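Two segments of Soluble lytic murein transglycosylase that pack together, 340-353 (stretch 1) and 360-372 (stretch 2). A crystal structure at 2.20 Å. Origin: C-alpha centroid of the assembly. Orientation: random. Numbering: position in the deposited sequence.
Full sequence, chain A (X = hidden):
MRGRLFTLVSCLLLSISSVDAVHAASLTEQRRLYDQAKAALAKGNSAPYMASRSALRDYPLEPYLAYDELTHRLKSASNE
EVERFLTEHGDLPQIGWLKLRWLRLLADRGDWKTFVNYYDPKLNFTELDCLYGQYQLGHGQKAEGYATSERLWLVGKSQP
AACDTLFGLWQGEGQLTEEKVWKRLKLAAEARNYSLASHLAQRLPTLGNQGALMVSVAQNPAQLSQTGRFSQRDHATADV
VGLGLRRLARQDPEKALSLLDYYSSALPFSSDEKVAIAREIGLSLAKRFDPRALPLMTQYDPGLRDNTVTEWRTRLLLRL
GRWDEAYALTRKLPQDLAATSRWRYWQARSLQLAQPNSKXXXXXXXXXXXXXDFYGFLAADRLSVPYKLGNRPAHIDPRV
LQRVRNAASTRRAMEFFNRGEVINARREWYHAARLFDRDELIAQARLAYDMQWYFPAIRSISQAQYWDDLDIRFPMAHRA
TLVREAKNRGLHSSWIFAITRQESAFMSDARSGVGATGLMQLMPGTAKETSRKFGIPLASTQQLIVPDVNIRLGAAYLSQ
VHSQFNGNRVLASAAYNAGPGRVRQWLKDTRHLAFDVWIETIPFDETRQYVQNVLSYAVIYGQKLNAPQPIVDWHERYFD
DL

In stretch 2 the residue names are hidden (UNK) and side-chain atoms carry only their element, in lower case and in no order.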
ATOM      1  N   THR A 340      -4.562 -18.170  -7.884  1.00 18.19           N
ATOM      2  CA  THR A 340      -3.883 -17.044  -8.509  1.00 19.19           C
ATOM      3  C   THR A 340      -3.177 -17.454  -9.794  1.00 21.68           C
ATOM      4  O   THR A 340      -2.719 -18.591  -9.961  1.00 21.64           O
ATOM      5  CB  THR A 340      -2.862 -16.449  -7.561  1.00 15.50           C
ATOM      6  OG1 THR A 340      -1.803 -17.398  -7.383  1.00 13.48           O
ATOM      7  CG2 THR A 340      -3.540 -16.134  -6.216  1.00 13.32           C
ATOM      8  N   SER A 341      -3.064 -16.491 -10.702  1.00 19.08           N
ATOM      9  CA  SER A 341      -2.306 -16.729 -11.921  1.00 13.77           C
ATOM     10  C   SER A 341      -0.850 -17.050 -11.614  1.00 13.23           C
ATOM     11  O   SER A 341      -0.225 -17.818 -12.344  1.00 14.53           O
ATOM     12  CB  SER A 341      -2.398 -15.510 -12.831  1.00 16.72           C
ATOM     13  OG  SER A 341      -2.083 -14.338 -12.098  1.00 25.81           O
ATOM     14  N   ARG A 342      -0.305 -16.483 -10.533  1.00 12.95           N
ATOM     15  CA  ARG A 342       1.066 -16.768 -10.120  1.00 19.18           C
ATOM     16  C   ARG A 342       1.295 -18.263  -9.905  1.00 12.53           C
ATOM     17  O   ARG A 342       2.197 -18.866 -10.508  1.00 14.43           O
ATOM     18  CB  ARG A 342       1.397 -15.986  -8.844  1.00 15.45           C
ATOM     19  CG  ARG A 342       2.744 -16.379  -8.260  1.00 20.79           C
ATOM     20  CD  ARG A 342       3.023 -15.664  -6.971  1.00 11.85           C
ATOM     21  NE  ARG A 342       3.093 -14.221  -7.181  1.00 13.87           N
ATOM     22  CZ  ARG A 342       2.428 -13.348  -6.433  1.00 25.24           C
ATOM     23  NH1 ARG A 342       1.648 -13.794  -5.452  1.00 30.69           N
ATOM     24  NH2 ARG A 342       2.542 -12.054  -6.674  1.00 22.06           N
ATOM     25  N   TRP A 343       0.505 -18.886  -9.044  1.00 12.67           N
ATOM     26  CA  TRP A 343       0.827 -20.272  -8.734  1.00 17.63           C
ATOM     27  C   TRP A 343       0.266 -21.244  -9.753  1.00 17.38           C
ATOM     28  O   TRP A 343       0.784 -22.364  -9.860  1.00 13.69           O
ATOM     29  CB  TRP A 343       0.385 -20.623  -7.309  1.00 15.93           C
ATOM     30  CG  TRP A 343       1.148 -19.764  -6.373  1.00 12.37           C
ATOM     31  CD1 TRP A 343       0.663 -18.766  -5.549  1.00 12.36           C
ATOM     32  CD2 TRP A 343       2.568 -19.729  -6.250  1.00 12.04           C
ATOM     33  NE1 TRP A 343       1.706 -18.147  -4.909  1.00 12.07           N
ATOM     34  CE2 TRP A 343       2.882 -18.721  -5.316  1.00 12.83           C
ATOM     35  CE3 TRP A 343       3.607 -20.473  -6.822  1.00 11.90           C
ATOM     36  CZ2 TRP A 343       4.193 -18.438  -4.946  1.00 17.18           C
ATOM     37  CZ3 TRP A 343       4.900 -20.183  -6.463  1.00 15.14           C
ATOM     38  CH2 TRP A 343       5.185 -19.173  -5.532  1.00 15.76           C
ATOM     39  N   ARG A 344      -0.735 -20.839 -10.538  1.00 15.82           N
ATOM     40  CA  ARG A 344      -1.070 -21.632 -11.719  1.00 15.66           C
ATOM     41  C   ARG A 344       0.097 -21.625 -12.693  1.00 18.49           C
ATOM     42  O   ARG A 344       0.456 -22.666 -13.262  1.00 14.65           O
ATOM     43  CB  ARG A 344      -2.342 -21.104 -12.389  1.00 13.90           C
ATOM     44  CG  ARG A 344      -3.634 -21.461 -11.648  1.00 18.94           C
ATOM     45  CD  ARG A 344      -4.873 -21.066 -12.434  1.00 21.01           C
ATOM     46  NE  ARG A 344      -5.170 -19.659 -12.189  1.00 40.30           N
ATOM     47  CZ  ARG A 344      -5.698 -18.816 -13.072  1.00 47.59           C
ATOM     48  NH1 ARG A 344      -6.011 -19.237 -14.291  1.00 44.63           N
ATOM     49  NH2 ARG A 344      -5.918 -17.553 -12.715  1.00 47.43           N
ATOM     50  N   TYR A 345       0.733 -20.465 -12.871  1.00 13.07           N
ATOM     51  CA  TYR A 345       1.901 -20.433 -13.737  1.00 12.86           C
ATOM     52  C   TYR A 345       3.013 -21.311 -13.184  1.00 13.26           C
ATOM     53  O   TYR A 345       3.597 -22.114 -13.916  1.00 17.15           O
ATOM     54  CB  TYR A 345       2.418 -19.003 -13.946  1.00 14.89           C
ATOM     55  CG  TYR A 345       3.725 -19.032 -14.712  1.00 16.44           C
ATOM     56  CD1 TYR A 345       3.730 -19.271 -16.099  1.00 16.59           C
ATOM     57  CD2 TYR A 345       4.949 -18.872 -14.053  1.00 12.12           C
ATOM     58  CE1 TYR A 345       4.911 -19.344 -16.814  1.00 12.47           C
ATOM     59  CE2 TYR A 345       6.143 -18.930 -14.754  1.00 11.94           C
ATOM     60  CZ  TYR A 345       6.114 -19.165 -16.137  1.00 21.43           C
ATOM     61  OH  TYR A 345       7.299 -19.226 -16.839  1.00 11.93           O
ATOM     62  N   TRP A 346       3.348 -21.152 -11.899  1.00 14.03           N
ATOM     63  CA  TRP A 346       4.510 -21.876 -11.396  1.00 12.09           C
ATOM     64  C   TRP A 346       4.246 -23.372 -11.266  1.00 17.00           C
ATOM     65  O   TRP A 346       5.185 -24.163 -11.400  1.00 16.33           O
ATOM     66  CB  TRP A 346       5.000 -21.251 -10.089  1.00 11.85           C
ATOM     67  CG  TRP A 346       5.819 -20.001 -10.391  1.00 11.64           C
ATOM     68  CD1 TRP A 346       5.480 -18.708 -10.120  1.00 14.60           C
ATOM     69  CD2 TRP A 346       7.075 -19.947 -11.093  1.00 11.43           C
ATOM     70  NE1 TRP A 346       6.459 -17.848 -10.577  1.00 11.47           N
ATOM     71  CE2 TRP A 346       7.443 -18.583 -11.189  1.00 16.82           C
ATOM     72  CE3 TRP A 346       7.918 -20.914 -11.652  1.00 11.35           C
ATOM     73  CZ2 TRP A 346       8.630 -18.167 -11.819  1.00 14.22           C
ATOM     74  CZ3 TRP A 346       9.108 -20.503 -12.276  1.00 11.15           C
ATOM     75  CH2 TRP A 346       9.450 -19.147 -12.348  1.00 15.91           C
ATOM     76  N   GLN A 347       2.992 -23.791 -11.096  1.00 14.64           N
ATOM     77  CA  GLN A 347       2.716 -25.222 -11.150  1.00 13.34           C
ATOM     78  C   GLN A 347       3.069 -25.800 -12.521  1.00 15.84           C
ATOM     79  O   GLN A 347       3.771 -26.816 -12.620  1.00 14.14           O
ATOM     80  CB  GLN A 347       1.257 -25.508 -10.810  1.00 13.17           C
ATOM     81  CG  GLN A 347       0.920 -26.974 -11.029  1.00 16.52           C
ATOM     82  CD  GLN A 347      -0.428 -27.353 -10.440  1.00 23.22           C
ATOM     83  OE1 GLN A 347      -1.361 -27.650 -11.165  1.00 31.14           O
ATOM     84  NE2 GLN A 347      -0.531 -27.323  -9.115  1.00 27.70           N
ATOM     85  N   ALA A 348       2.583 -25.162 -13.590  1.00 14.22           N
ATOM     86  CA  ALA A 348       2.924 -25.601 -14.941  1.00 18.43           C
ATOM     87  C   ALA A 348       4.428 -25.522 -15.189  1.00 22.86           C
ATOM     88  O   ALA A 348       5.022 -26.457 -15.738  1.00 17.12           O
ATOM     89  CB  ALA A 348       2.170 -24.754 -15.969  1.00 13.32           C
ATOM     90  N   ARG A 349       5.069 -24.428 -14.759  1.00 12.42           N
ATOM     91  CA  ARG A 349       6.470 -24.202 -15.112  1.00 12.11           C
ATOM     92  C   ARG A 349       7.413 -25.098 -14.311  1.00 16.64           C
ATOM     93  O   ARG A 349       8.396 -25.621 -14.862  1.00 11.78           O
ATOM     94  CB  ARG A 349       6.837 -22.716 -14.934  1.00 11.92           C
ATOM     95  CG  ARG A 349       8.343 -22.392 -15.147  1.00 11.60           C
ATOM     96  CD  ARG A 349       8.663 -22.498 -16.648  1.00 11.68           C
ATOM     97  NE  ARG A 349      10.082 -22.290 -16.938  1.00 11.41           N
ATOM     98  CZ  ARG A 349      10.728 -22.737 -18.018  1.00 17.20           C
ATOM     99  NH1 ARG A 349      10.099 -23.451 -18.935  1.00 18.96           N
ATOM    100  NH2 ARG A 349      12.015 -22.480 -18.169  1.00 14.07           N
ATOM    101  N   SER A 350       7.128 -25.314 -13.024  1.00 14.34           N
ATOM    102  CA  SER A 350       7.968 -26.242 -12.272  1.00 20.17           C
ATOM    103  C   SER A 350       7.812 -27.666 -12.791  1.00 13.25           C
ATOM    104  O   SER A 350       8.790 -28.419 -12.832  1.00 13.37           O
ATOM    105  CB  SER A 350       7.672 -26.163 -10.769  1.00 21.06           C
ATOM    106  OG  SER A 350       6.335 -26.536 -10.470  1.00 18.17           O
ATOM    107  N   LEU A 351       6.599 -28.053 -13.209  1.00 15.06           N
ATOM    108  CA  LEU A 351       6.418 -29.370 -13.820  1.00 12.59           C
ATOM    109  C   LEU A 351       7.250 -29.495 -15.100  1.00 17.76           C
ATOM    110  O   LEU A 351       7.960 -30.486 -15.307  1.00 19.75           O
ATOM    111  CB  LEU A 351       4.927 -29.629 -14.103  1.00 13.01           C
ATOM    112  CG  LEU A 351       4.577 -31.031 -14.651  1.00 24.91           C
ATOM    113  CD1 LEU A 351       5.137 -32.156 -13.752  1.00 16.99           C
ATOM    114  CD2 LEU A 351       3.058 -31.235 -14.871  1.00 20.99           C
ATOM    115  N   GLN A 352       7.192 -28.481 -15.960  1.00 17.40           N
ATOM    116  CA  GLN A 352       7.965 -28.505 -17.196  1.00 17.74           C
ATOM    117  C   GLN A 352       9.465 -28.595 -16.917  1.00 18.65           C
ATOM    118  O   GLN A 352      10.198 -29.303 -17.620  1.00 16.93           O
ATOM    119  CB  GLN A 352       7.617 -27.264 -18.022  1.00 12.36           C
ATOM    120  CG  GLN A 352       8.487 -27.049 -19.232  1.00 24.53           C
ATOM    121  CD  GLN A 352       8.097 -25.812 -20.025  1.00 20.91           C
ATOM    122  OE1 GLN A 352       7.737 -24.778 -19.458  1.00 21.86           O
ATOM    123  NE2 GLN A 352       8.193 -25.907 -21.340  1.00 20.87           N
ATOM    124  N   LEU A 353       9.938 -27.916 -15.875  1.00 18.73           N
ATOM    125  CA  LEU A 353      11.358 -27.998 -15.535  1.00 16.34           C
ATOM    126  C   LEU A 353      11.698 -29.341 -14.899  1.00 13.29           C
ATOM    127  O   LEU A 353      12.784 -29.888 -15.133  1.00 19.39           O
ATOM    128  CB  LEU A 353      11.746 -26.845 -14.607  1.00 13.62           C
ATOM    129  CG  LEU A 353      11.858 -25.464 -15.265  1.00 21.73           C
ATOM    130  CD1 LEU A 353      11.910 -24.337 -14.208  1.00 18.54           C
ATOM    131  CD2 LEU A 353      13.065 -25.369 -16.221  1.00 10.95           C
ATOM    132  N   UNK A 360       2.193 -32.707 -20.198  1.00 24.15           N
ATOM    133  CA  UNK A 360       1.217 -32.234 -19.225  1.00 21.45           C
ATOM    134  C   UNK A 360       1.276 -30.725 -18.966  1.00 22.13           C
ATOM    135  O   UNK A 360       0.232 -30.120 -18.690  1.00 21.40           O
ATOM    136  c   UNK A 360       0.328 -32.863 -16.908  1.00 52.04           C
ATOM    137  o   UNK A 360       1.310 -34.788 -15.899  1.00 66.19           O
ATOM    138  c   UNK A 360       0.472 -33.866 -15.776  1.00 65.26           C
ATOM    139  c   UNK A 360       1.416 -33.022 -17.931  1.00 39.45           C
ATOM    140  o   UNK A 360      -0.255 -33.734 -14.768  1.00 69.74           O
ATOM    141  N   UNK A 361       2.443 -30.067 -19.019  1.00 14.18           N
ATOM    142  CA  UNK A 361       2.442 -28.603 -18.824  1.00 15.79           C
ATOM    143  C   UNK A 361       1.631 -27.840 -19.870  1.00 16.37           C
ATOM    144  O   UNK A 361       1.124 -26.761 -19.554  1.00 20.14           O
ATOM    145  c   UNK A 361       4.637 -29.455 -18.372  1.00 22.02           C
ATOM    146  c   UNK A 361       3.933 -28.233 -18.878  1.00 17.33           C
ATOM    147  c   UNK A 361       3.811 -30.618 -18.951  1.00 16.61           C
ATOM    148  N   UNK A 362       1.457 -28.382 -21.082  1.00 22.52           N
ATOM    149  CA  UNK A 362       0.703 -27.691 -22.137  1.00 19.58           C
ATOM    150  C   UNK A 362      -0.695 -27.309 -21.656  1.00 26.49           C
ATOM    151  O   UNK A 362      -1.084 -26.133 -21.677  1.00 30.11           O
ATOM    152  c   UNK A 362       1.998 -28.706 -24.039  1.00 27.86           C
ATOM    153  c   UNK A 362       2.009 -29.744 -25.140  1.00 29.51           C
ATOM    154  c   UNK A 362       0.622 -28.567 -23.396  1.00 28.98           C
ATOM    155  c   UNK A 362      -0.404 -27.995 -24.372  1.00 29.53           C
ATOM    156  N   UNK A 363      -1.483 -28.304 -21.238  1.00 29.07           N
ATOM    157  CA  UNK A 363      -2.837 -28.025 -20.771  1.00 27.46           C
ATOM    158  C   UNK A 363      -2.834 -27.070 -19.586  1.00 22.73           C
ATOM    159  O   UNK A 363      -3.730 -26.232 -19.457  1.00 28.06           O
ATOM    160  c   UNK A 363      -3.551 -29.324 -20.397  1.00 23.72           C
ATOM    161  N   UNK A 364      -1.841 -27.182 -18.704  1.00 27.10           N
ATOM    162  CA  UNK A 364      -1.780 -26.271 -17.564  1.00 26.71           C
ATOM    163  C   UNK A 364      -1.588 -24.827 -18.027  1.00 24.18           C
ATOM    164  O   UNK A 364      -2.303 -23.918 -17.581  1.00 29.44           O
ATOM    165  c   UNK A 364       0.341 -28.523 -15.164  1.00 22.76           C
ATOM    166  c   UNK A 364      -0.876 -28.102 -15.971  1.00 27.49           C
ATOM    167  c   UNK A 364      -0.668 -26.711 -16.608  1.00 28.10           C
ATOM    168  c   UNK A 364      -2.152 -28.163 -15.101  1.00 21.16           C
ATOM    169  N   UNK A 365      -0.657 -24.602 -18.959  1.00 21.95           N
ATOM    170  CA  UNK A 365      -0.449 -23.253 -19.481  1.00 23.44           C
ATOM    171  C   UNK A 365      -1.690 -22.725 -20.182  1.00 30.61           C
ATOM    172  O   UNK A 365      -1.977 -21.523 -20.120  1.00 26.71           O
ATOM    173  c   UNK A 365       3.754 -22.525 -18.220  1.00 13.03           C
ATOM    174  c   UNK A 365       2.479 -22.457 -18.775  1.00 13.45           C
ATOM    175  c   UNK A 365       4.338 -24.272 -19.778  1.00 15.67           C
ATOM    176  o   UNK A 365       5.944 -23.531 -18.221  1.00 13.61           O
ATOM    177  c   UNK A 365       2.115 -23.293 -19.835  1.00 13.75           C
ATOM    178  c   UNK A 365       4.677 -23.436 -18.732  1.00 15.23           C
ATOM    179  c   UNK A 365       0.728 -23.236 -20.453  1.00 15.37           C
ATOM    180  c   UNK A 365       3.056 -24.203 -20.311  1.00 17.46           C
ATOM    181  N   UNK A 366      -2.439 -23.605 -20.852  1.00 31.66           N
ATOM    182  CA  UNK A 366      -3.571 -23.146 -21.649  1.00 33.79           C
ATOM    183  C   UNK A 366      -4.674 -22.563 -20.774  1.00 33.70           C
ATOM    184  O   UNK A 366      -5.343 -21.605 -21.173  1.00 41.29           O
ATOM    185  c   UNK A 366      -3.200 -24.572 -23.697  1.00 26.94           C
ATOM    186  n   UNK A 366      -3.296 -25.869 -25.724  1.00 38.30           N
ATOM    187  c   UNK A 366      -3.584 -25.835 -24.432  1.00 37.29           C
ATOM    188  c   UNK A 366      -4.095 -24.289 -22.511  1.00 26.63           C
ATOM    189  o   UNK A 366      -4.132 -26.774 -23.845  1.00 45.46           O
ATOM    190  N   UNK A 367      -4.869 -23.110 -19.576  1.00 35.54           N
ATOM    191  CA  UNK A 367      -5.778 -22.489 -18.620  1.00 41.19           C
ATOM    192  C   UNK A 367      -5.403 -21.050 -18.315  1.00 42.38           C
ATOM    193  O   UNK A 367      -6.259 -20.269 -17.893  1.00 54.55           O
ATOM    194  c   UNK A 367      -5.334 -25.496 -16.265  1.00 61.18           C
ATOM    195  c   UNK A 367      -5.785 -23.270 -17.302  1.00 51.33           C
ATOM    196  c   UNK A 367      -6.008 -25.159 -14.945  1.00 58.98           C
ATOM    197  c   UNK A 367      -5.961 -24.763 -17.446  1.00 58.83           C
ATOM    198  n   UNK A 367      -5.830 -26.259 -13.954  1.00 58.85           N
ATOM    199  N   UNK A 368      -4.139 -20.688 -18.504  1.00 32.56           N
ATOM    200  CA  UNK A 368      -3.598 -19.422 -18.044  1.00 34.18           C
ATOM    201  C   UNK A 368      -3.506 -18.393 -19.159  1.00 43.95           C
ATOM    202  O   UNK A 368      -3.885 -17.235 -18.962  1.00 32.61           O
ATOM    203  c   UNK A 368      -1.873 -18.624 -16.376  1.00 35.15           C
ATOM    204  c   UNK A 368      -2.225 -19.660 -17.416  1.00 34.02           C
ATOM    205  c   UNK A 368      -3.089 -18.390 -15.510  1.00 29.62           C
ATOM    206  c   UNK A 368      -0.734 -19.145 -15.553  1.00 32.12           C
ATOM    207  N   UNK A 369      -2.992 -18.782 -20.326  1.00 54.48           N
ATOM    208  CA  UNK A 369      -3.255 -17.995 -21.517  1.00 56.59           C
ATOM    209  C   UNK A 369      -4.756 -17.709 -21.575  1.00 57.26           C
ATOM    210  O   UNK A 369      -5.581 -18.606 -21.377  1.00 52.53           O
ATOM    211  c   UNK A 369      -2.771 -18.739 -22.761  1.00 60.12           C
ATOM    212  N   UNK A 370      -5.104 -16.437 -21.761  1.00 53.12           N
ATOM    213  CA  UNK A 370      -6.433 -15.943 -21.476  1.00 44.18           C
ATOM    214  C   UNK A 370      -6.499 -15.015 -20.277  1.00 49.52           C
ATOM    215  O   UNK A 370      -7.458 -14.241 -20.160  1.00 49.71           O
ATOM    216  N   UNK A 371      -5.513 -15.075 -19.379  1.00 41.96           N
ATOM    217  CA  UNK A 371      -5.389 -14.114 -18.293  1.00 33.07           C
ATOM    218  C   UNK A 371      -4.597 -12.909 -18.785  1.00 32.85           C
ATOM    219  O   UNK A 371      -3.623 -13.054 -19.528  1.00 37.45           O
ATOM    220  c   UNK A 371      -4.699 -14.746 -17.084  1.00 35.23           C
ATOM    221  c   UNK A 371      -4.721 -13.890 -15.824  1.00 54.41           C
ATOM    222  c   UNK A 371      -5.838 -14.269 -14.881  1.00 66.14           C
ATOM    223  o   UNK A 371      -6.308 -15.427 -14.948  1.00 64.90           O
ATOM    224  o   UNK A 371      -6.239 -13.412 -14.066  1.00 78.60           O
ATOM    225  N   UNK A 372      -5.020 -11.714 -18.376  1.00 31.77           N
ATOM    226  CA  UNK A 372      -4.494 -10.488 -18.958  1.00 33.98           C
ATOM    227  C   UNK A 372      -3.363  -9.867 -18.138  1.00 32.48           C
ATOM    228  O   UNK A 372      -3.071  -8.682 -18.308  1.00 38.58           O
ATOM    229  c   UNK A 372      -6.843 -10.052 -19.834  1.00 53.84           C
ATOM    230  n   UNK A 372      -6.583  -8.498 -21.718  1.00 70.01           N
ATOM    231  n   UNK A 372      -6.016  -7.230 -23.550  1.00 65.92           N
ATOM    232  n   UNK A 372      -8.192  -7.283 -22.831  1.00 68.77           N
ATOM    233  c   UNK A 372      -5.622  -9.474 -19.145  1.00 43.08           C
ATOM    234  c   UNK A 372      -7.513  -9.036 -20.729  1.00 61.38           C
ATOM    235  c   UNK A 372      -6.931  -7.670 -22.699  1.00 68.81           C
TER

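Position 360 has three side-chain carbons in a row, the third carrying two oxygens. The chain is extended and exposed, and its middle carbon lies 3.8 Å from Leu351 CD2. This is Glu360.

Position 361 has three carbons that close a ring onto the backbone N. The ring packs against the helix of stretch 1. This is Pro361. Its CG is 3.6 Å from Gln352 N and 4.0 Å from Leu351 CG.

Position 362 has four carbons, forked at the first, with one arm two carbons long. It points away from stretch 1. This is Ile362.

Position 363 has one carbon and touches nothing on stretch 1. This is Ala363.

Position 364 has four carbons, forked at the second, and points toward stretch 1. Its CB is 3.5 Å from Ala348 CB. This is Leu364. Its CD1 meets Leu351 CD2 at 3.9 Å.

Position 365 has one carbon, then a six-carbon ring bearing one oxygen. The ring sits in a hole formed by Tyr345, Ala348, Arg349 and Gln352. This is Tyr365. Ala348 CB lies over one ring face, 3.8 Å from the centroid. Tyr365 OH donates a short 2.5 Å hydrogen bond to Gln352 OE1. Gln352 OE1 also takes a weak bond from Arg349 NH1 at 2.8 Å.

Position 366 has three carbons, the third carrying one oxygen and one nitrogen. It is out of reach. This is Gln366.

Position 367 has four carbons in a row ending in nitrogen. No side-chain atom comes within 4.5 Å of stretch 1. This is Lys367.

Position 368 has four carbons, forked at the second, and is buried. The fork reaches Ser341, Arg344 and Tyr345. This is Leu368. Its CD2 is 3.5 Å from Tyr345 CB, and its CD1 lies over one face of the Arg344 guanidinium.

Position 369 has one carbon, out of reach. This is Ala369.

Position 370 has no side-chain atoms. At phi 110°, a CB would jam against the preceding carbonyl O. This is Gly370, within a type II turn.

Position 371 has three carbons, the third carrying two oxygens, near Arg344. This is Glu371. Its OE1 accepts from Arg344 NH2 at 3.1 Å in a salt bridge.

Position 372 has three carbons, a nitrogen, then a carbon with two more nitrogens. It is out of reach. This is Arg372.

The helices run nearly antiparallel, their axes 8.8 Å apart at closest. Small Ala348 admits Leu364 and Tyr365. Apolar packing fills the middle, and the salt bridge joins Glu371, at the end of the turn, to Arg344.

Stretch 2 (360-372) EPIALYQKLAGER
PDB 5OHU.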